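Local coordinates for soluble lytic murein transglycosylase (PDB 5OHU), which probably cleaves the glycan strands of bacterial peptidoglycan as a lytic transglycosylase, acting on the cell-wall murein, at residues R305-T310 with K332-L337; I496-R501 with Q612-Y617. All coordinates share one frame; numbering follows the deposited sequence.

Contact 1: residues R305-T310 with K332-L337; sequences RDNTVT and KLPQDL
Asn307 and Asp336 meet tip to tip. Asn307 ND2 donates to Asp336 OD2 at 2.8 Å, with an N-H...O angle of 148°. The acceptor lies close to the amide plane, but the donor comes from above the carboxylate plane. Asp336 holds its carboxylate between backbone N and carbonyl carbon (chi1 58°), which turns it toward the amide. The amide also slides past apolar groups. Its oxygen, Asn307 OD1, is 3.7 Å from Pro334 CG. Its carbon, Asn307 CG, is 3.9 Å from Leu337 CG. Deeper in, Thr310 CG2 presses on Leu333 CD2 at 3.5 Å, a tight carbon pair. Thr310 CG2 also lies 4.0 Å from Leu337 CD1. Trp343 of helix 341-354 touches both leucines. Thr310 OG1 is turned back to its own helix and donates to Asp306 O at 3.0 Å, leaving the methyl to face the leucines. Thr310 N also donates to that oxygen. Asp306 OD1 accepts from Val309 N at 3.3 Å and so caps helix 307-319. Asp301 in turn binds the backbone N atoms of Arg305 and Asp306. This is a side-chain N-cap beside a second helix start, where Pro334 precedes helix 335-338, within an all-helical region.

Contact 2: residues I496-R501 with Q612-Y617; sequences IFAITR and QNVLSY
Ile496 O is gripped twice in the helix whose Ala498 and Arg501 meet Tyr617. Thr500 N donates to Ile496 O at 2.9 Å and Thr500 OG1 to Ile496 O at 2.8 Å, from opposite faces of the carbonyl plane. Across the contact, Ala498 is the point of close approach. Ala498 CB lies 3.7 Å from Tyr617 CB and 3.4 Å from Val614 O. Such a small side chain lets the axes of the two short segments come within 8.2 Å, with their directions 136° apart. Ile499 CD1 extends the apolar patch to Val614 CG1 at 3.9 Å. On the other flank, Arg501 CG touches Tyr617 CD2 at 3.5 Å. The Arg501 chain bends at chi2 (65°) and brings one guanidinium face over the phenol end, with Tyr617 CZ 4.0 Å above the guanidinium plane. The two planes are 31° apart. Arg501 NE donates to Arg473 O, which helps hold the guanidinium there. Phe474 also meets the Tyr617 ring. The contact is a close helix-helix crossing with Ala498 at the point of approach, buried in the lysozyme-like transglycosylase domain, and it joins helix 493-504 to helix 605-624.

Contact 1 closes before contact 2 opens along the chain. Their centres are about 29 Å apart and their nearest atoms about 13 Å apart, so they do not touch. The segments of contact 1 are only 22 residues apart at their closest ends, and the contact is partly buried. Contact 2 is buried and joins segments 111 residues apart at their closest ends, tying a late helix back to an early one of the catalytic domain. In Slt relatives the catalytic glutamate is carried by a helix like 493-504, so contact 2 probably backs the helix of the active site. Contact 1 lies in the helical part of the chain that precedes helix 493-504, probably the superhelical ring known from Slt relatives.

Contact 1: residues R305-T310 with K332-L337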
loop_
_atom_site.group_PDB
_atom_site.type_symbol
_atom_site.label_atom_id
_atom_site.label_comp_id
_atom_site.label_asym_id
_atom_site.label_seq_id
_atom_site.Cartn_x
_atom_site.Cartn_y
_atom_site.Cartn_z
ATOM N N ARG A 305 -9.289 15.569 15.353
ATOM C CA ARG A 305 -8.591 14.361 15.771
ATOM C C ARG A 305 -8.404 13.365 14.642
ATOM O O ARG A 305 -7.501 12.529 14.712
ATOM C CB ARG A 305 -9.350 13.678 16.916
ATOM C CG ARG A 305 -9.527 14.548 18.130
ATOM C CD ARG A 305 -8.276 15.374 18.348
ATOM N NE ARG A 305 -8.542 16.607 19.109
ATOM C CZ ARG A 305 -7.625 17.338 19.747
ATOM N NH1 ARG A 305 -6.358 16.958 19.707
ATOM N NH2 ARG A 305 -7.982 18.445 20.405
ATOM N N ASP A 306 -9.243 13.424 13.622
ATOM C CA ASP A 306 -9.238 12.450 12.540
ATOM C C ASP A 306 -8.627 13.135 11.320
ATOM O O ASP A 306 -9.259 13.998 10.692
ATOM C CB ASP A 306 -10.658 11.952 12.288
ATOM C CG ASP A 306 -10.712 10.804 11.332
ATOM O OD1 ASP A 306 -9.972 10.815 10.332
ATOM O OD2 ASP A 306 -11.524 9.891 11.566
ATOM N N ASN A 307 -7.384 12.758 10.998
ATOM C CA ASN A 307 -6.648 13.435 9.937
ATOM C C ASN A 307 -7.338 13.280 8.588
ATOM O O ASN A 307 -7.341 14.215 7.783
ATOM C CB ASN A 307 -5.224 12.894 9.859
ATOM C CG ASN A 307 -4.327 13.433 10.957
ATOM O OD1 ASN A 307 -4.738 14.233 11.801
ATOM N ND2 ASN A 307 -3.091 12.983 10.955
ATOM N N THR A 308 -7.908 12.102 8.313
ATOM C CA THR A 308 -8.631 11.916 7.062
ATOM C C THR A 308 -9.811 12.880 6.963
ATOM O O THR A 308 -10.068 13.451 5.896
ATOM C CB THR A 308 -9.105 10.472 6.934
ATOM O OG1 THR A 308 -7.975 9.606 7.065
ATOM C CG2 THR A 308 -9.751 10.240 5.538
ATOM N N VAL A 309 -10.518 13.104 8.076
ATOM C CA VAL A 309 -11.653 14.022 8.048
ATOM C C VAL A 309 -11.176 15.460 7.937
ATOM O O VAL A 309 -11.829 16.289 7.295
ATOM C CB VAL A 309 -12.550 13.826 9.292
ATOM C CG1 VAL A 309 -13.652 14.881 9.333
ATOM C CG2 VAL A 309 -13.147 12.416 9.316
ATOM N N THR A 310 -10.051 15.787 8.567
ATOM C CA THR A 310 -9.540 17.148 8.488
ATOM C C THR A 310 -9.150 17.499 7.064
ATOM O O THR A 310 -9.450 18.595 6.583
ATOM C CB THR A 310 -8.330 17.307 9.407
ATOM O OG1 THR A 310 -8.704 16.938 10.734
ATOM C CG2 THR A 310 -7.852 18.732 9.410
ATOM N N LYS A 332 -5.090 25.759 11.891
ATOM C CA LYS A 332 -5.408 25.007 13.101
ATOM C C LYS A 332 -4.983 23.543 13.017
ATOM O O LYS A 332 -5.306 22.767 13.917
ATOM C CB LYS A 332 -6.912 25.071 13.386
ATOM C CG LYS A 332 -7.508 26.474 13.541
ATOM C CD LYS A 332 -9.044 26.404 13.590
ATOM C CE LYS A 332 -9.682 27.759 13.909
ATOM N NZ LYS A 332 -10.414 28.388 12.762
ATOM N N LEU A 333 -4.297 23.132 11.949
ATOM C CA LEU A 333 -4.000 21.716 11.729
ATOM C C LEU A 333 -3.090 21.157 12.824
ATOM O O LEU A 333 -2.262 21.873 13.387
ATOM C CB LEU A 333 -3.311 21.522 10.383
ATOM C CG LEU A 333 -4.113 21.973 9.161
ATOM C CD1 LEU A 333 -3.258 21.889 7.913
ATOM C CD2 LEU A 333 -5.317 21.066 9.046
ATOM N N PRO A 334 -3.229 19.879 13.136
ATOM C CA PRO A 334 -2.281 19.233 14.041
ATOM C C PRO A 334 -0.895 19.225 13.404
ATOM O O PRO A 334 -0.744 19.255 12.183
ATOM C CB PRO A 334 -2.814 17.799 14.167
ATOM C CG PRO A 334 -3.785 17.620 13.061
ATOM C CD PRO A 334 -4.262 18.966 12.636
ATOM N N GLN A 335 0.122 19.093 14.258
ATOM C CA GLN A 335 1.512 19.235 13.826
ATOM C C GLN A 335 1.854 18.325 12.649
ATOM O O GLN A 335 2.519 18.753 11.705
ATOM C CB GLN A 335 2.438 18.947 15.008
ATOM C CG GLN A 335 3.913 18.732 14.658
ATOM C CD GLN A 335 4.600 19.998 14.168
ATOM O OE1 GLN A 335 4.077 21.103 14.314
ATOM N NE2 GLN A 335 5.784 19.837 13.589
ATOM N N ASP A 336 1.442 17.060 12.704
ATOM C CA ASP A 336 1.786 16.129 11.637
ATOM C C ASP A 336 1.176 16.533 10.295
ATOM O O ASP A 336 1.763 16.234 9.252
ATOM C CB ASP A 336 1.365 14.713 12.019
ATOM C CG ASP A 336 -0.119 14.603 12.314
ATOM O OD1 ASP A 336 -0.731 15.624 12.680
ATOM O OD2 ASP A 336 -0.674 13.491 12.200
ATOM N N LEU A 337 0.017 17.207 10.282
ATOM C CA LEU A 337 -0.517 17.674 9.004
ATOM C C LEU A 337 0.102 19.010 8.609
ATOM O O LEU A 337 0.432 19.225 7.437
ATOM C CB LEU A 337 -2.037 17.802 9.062
ATOM C CG LEU A 337 -2.876 16.527 9.018
ATOM C CD1 LEU A 337 -4.318 16.931 8.867
ATOM C CD2 LEU A 337 -2.499 15.615 7.868
#

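Contact 2: residues I496-R501 with Q612-Y617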
loop_
_atom_site.group_PDB
_atom_site.type_symbol
_atom_site.label_atom_id
_atom_site.label_comp_id
_atom_site.label_asym_id
_atom_site.label_seq_id
_atom_site.Cartn_x
_atom_site.Cartn_y
_atom_site.Cartn_z
ATOM N N ILE A 496 6.213 10.065 -21.163
ATOM C CA ILE A 496 6.225 8.615 -21.264
ATOM C C ILE A 496 7.301 8.007 -20.353
ATOM O O ILE A 496 7.088 6.941 -19.761
ATOM C CB ILE A 496 6.379 8.206 -22.739
ATOM C CG1 ILE A 496 6.058 6.735 -22.935
ATOM C CG2 ILE A 496 7.778 8.463 -23.240
ATOM C CD1 ILE A 496 6.056 6.335 -24.397
ATOM N N PHE A 497 8.459 8.656 -20.216
ATOM C CA PHE A 497 9.411 8.249 -19.188
ATOM C C PHE A 497 8.765 8.293 -17.805
ATOM O O PHE A 497 8.926 7.365 -17.004
ATOM C CB PHE A 497 10.640 9.156 -19.202
ATOM C CG PHE A 497 11.621 8.852 -20.285
ATOM C CD1 PHE A 497 11.386 9.265 -21.585
ATOM C CD2 PHE A 497 12.803 8.190 -19.999
ATOM C CE1 PHE A 497 12.293 9.000 -22.585
ATOM C CE2 PHE A 497 13.723 7.929 -20.996
ATOM C CZ PHE A 497 13.464 8.336 -22.291
ATOM N N ALA A 498 8.033 9.380 -17.514
ATOM C CA ALA A 498 7.353 9.517 -16.229
ATOM C C ALA A 498 6.338 8.402 -15.999
ATOM O O ALA A 498 6.286 7.815 -14.914
ATOM C CB ALA A 498 6.660 10.879 -16.140
ATOM N N ILE A 499 5.505 8.112 -16.998
ATOM C CA ILE A 499 4.507 7.064 -16.839
ATOM C C ILE A 499 5.203 5.731 -16.609
ATOM O O ILE A 499 4.806 4.938 -15.747
ATOM C CB ILE A 499 3.582 7.032 -18.071
ATOM C CG1 ILE A 499 2.644 8.245 -18.078
ATOM C CG2 ILE A 499 2.836 5.684 -18.187
ATOM C CD1 ILE A 499 1.390 8.084 -17.228
ATOM N N THR A 500 6.277 5.484 -17.355
ATOM C CA THR A 500 7.031 4.251 -17.176
ATOM C C THR A 500 7.659 4.188 -15.791
ATOM O O THR A 500 7.601 3.151 -15.122
ATOM C CB THR A 500 8.095 4.155 -18.261
ATOM O OG1 THR A 500 7.446 4.127 -19.531
ATOM C CG2 THR A 500 8.931 2.908 -18.090
ATOM N N ARG A 501 8.248 5.296 -15.340
ATOM C CA ARG A 501 8.872 5.311 -14.025
ATOM C C ARG A 501 7.859 4.986 -12.922
ATOM O O ARG A 501 8.163 4.227 -11.993
ATOM C CB ARG A 501 9.543 6.668 -13.806
ATOM C CG ARG A 501 9.875 7.006 -12.354
ATOM C CD ARG A 501 10.919 6.083 -11.753
ATOM N NE ARG A 501 11.310 6.581 -10.443
ATOM C CZ ARG A 501 10.665 6.284 -9.320
ATOM N NH1 ARG A 501 9.602 5.484 -9.359
ATOM N NH2 ARG A 501 11.080 6.786 -8.165
ATOM N N GLN A 612 0.266 13.172 -9.076
ATOM C CA GLN A 612 1.324 14.046 -8.591
ATOM C C GLN A 612 2.696 13.456 -8.874
ATOM O O GLN A 612 3.615 14.201 -9.240
ATOM C CB GLN A 612 1.134 14.346 -7.109
ATOM C CG GLN A 612 -0.162 15.076 -6.821
ATOM C CD GLN A 612 -0.339 15.405 -5.344
ATOM O OE1 GLN A 612 0.391 14.895 -4.492
ATOM N NE2 GLN A 612 -1.309 16.274 -5.035
ATOM N N ASN A 613 2.842 12.127 -8.776
ATOM C CA ASN A 613 4.126 11.505 -9.095
ATOM C C ASN A 613 4.485 11.711 -10.567
ATOM O O ASN A 613 5.599 12.127 -10.899
ATOM C CB ASN A 613 4.102 9.995 -8.816
ATOM C CG ASN A 613 4.137 9.639 -7.332
ATOM O OD1 ASN A 613 3.988 8.460 -6.973
ATOM N ND2 ASN A 613 4.201 10.643 -6.473
ATOM N N VAL A 614 3.564 11.341 -11.465
ATOM C CA VAL A 614 3.825 11.399 -12.901
ATOM C C VAL A 614 4.175 12.819 -13.327
ATOM O O VAL A 614 5.140 13.037 -14.064
ATOM C CB VAL A 614 2.622 10.857 -13.690
ATOM C CG1 VAL A 614 2.771 11.165 -15.183
ATOM C CG2 VAL A 614 2.471 9.328 -13.457
ATOM N N LEU A 615 3.403 13.810 -12.870
ATOM C CA LEU A 615 3.715 15.184 -13.249
ATOM C C LEU A 615 5.081 15.591 -12.722
ATOM O O LEU A 615 5.851 16.248 -13.428
ATOM C CB LEU A 615 2.639 16.147 -12.746
ATOM C CG LEU A 615 1.273 15.980 -13.419
ATOM C CD1 LEU A 615 0.180 16.814 -12.697
ATOM C CD2 LEU A 615 1.360 16.362 -14.905
ATOM N N SER A 616 5.392 15.225 -11.476
ATOM C CA SER A 616 6.689 15.585 -10.910
ATOM C C SER A 616 7.818 14.888 -11.660
ATOM O O SER A 616 8.855 15.496 -11.940
ATOM C CB SER A 616 6.732 15.222 -9.422
ATOM O OG SER A 616 5.792 15.986 -8.677
ATOM N N TYR A 617 7.623 13.615 -12.004
ATOM C CA TYR A 617 8.661 12.871 -12.704
ATOM C C TYR A 617 8.910 13.456 -14.086
ATOM O O TYR A 617 10.060 13.496 -14.541
ATOM C CB TYR A 617 8.277 11.386 -12.819
ATOM C CG TYR A 617 8.136 10.637 -11.496
ATOM C CD1 TYR A 617 8.615 11.176 -10.298
ATOM C CD2 TYR A 617 7.511 9.395 -11.448
ATOM C CE1 TYR A 617 8.478 10.489 -9.090
ATOM C CE2 TYR A 617 7.382 8.701 -10.258
ATOM C CZ TYR A 617 7.871 9.250 -9.085
ATOM O OH TYR A 617 7.728 8.558 -7.907
#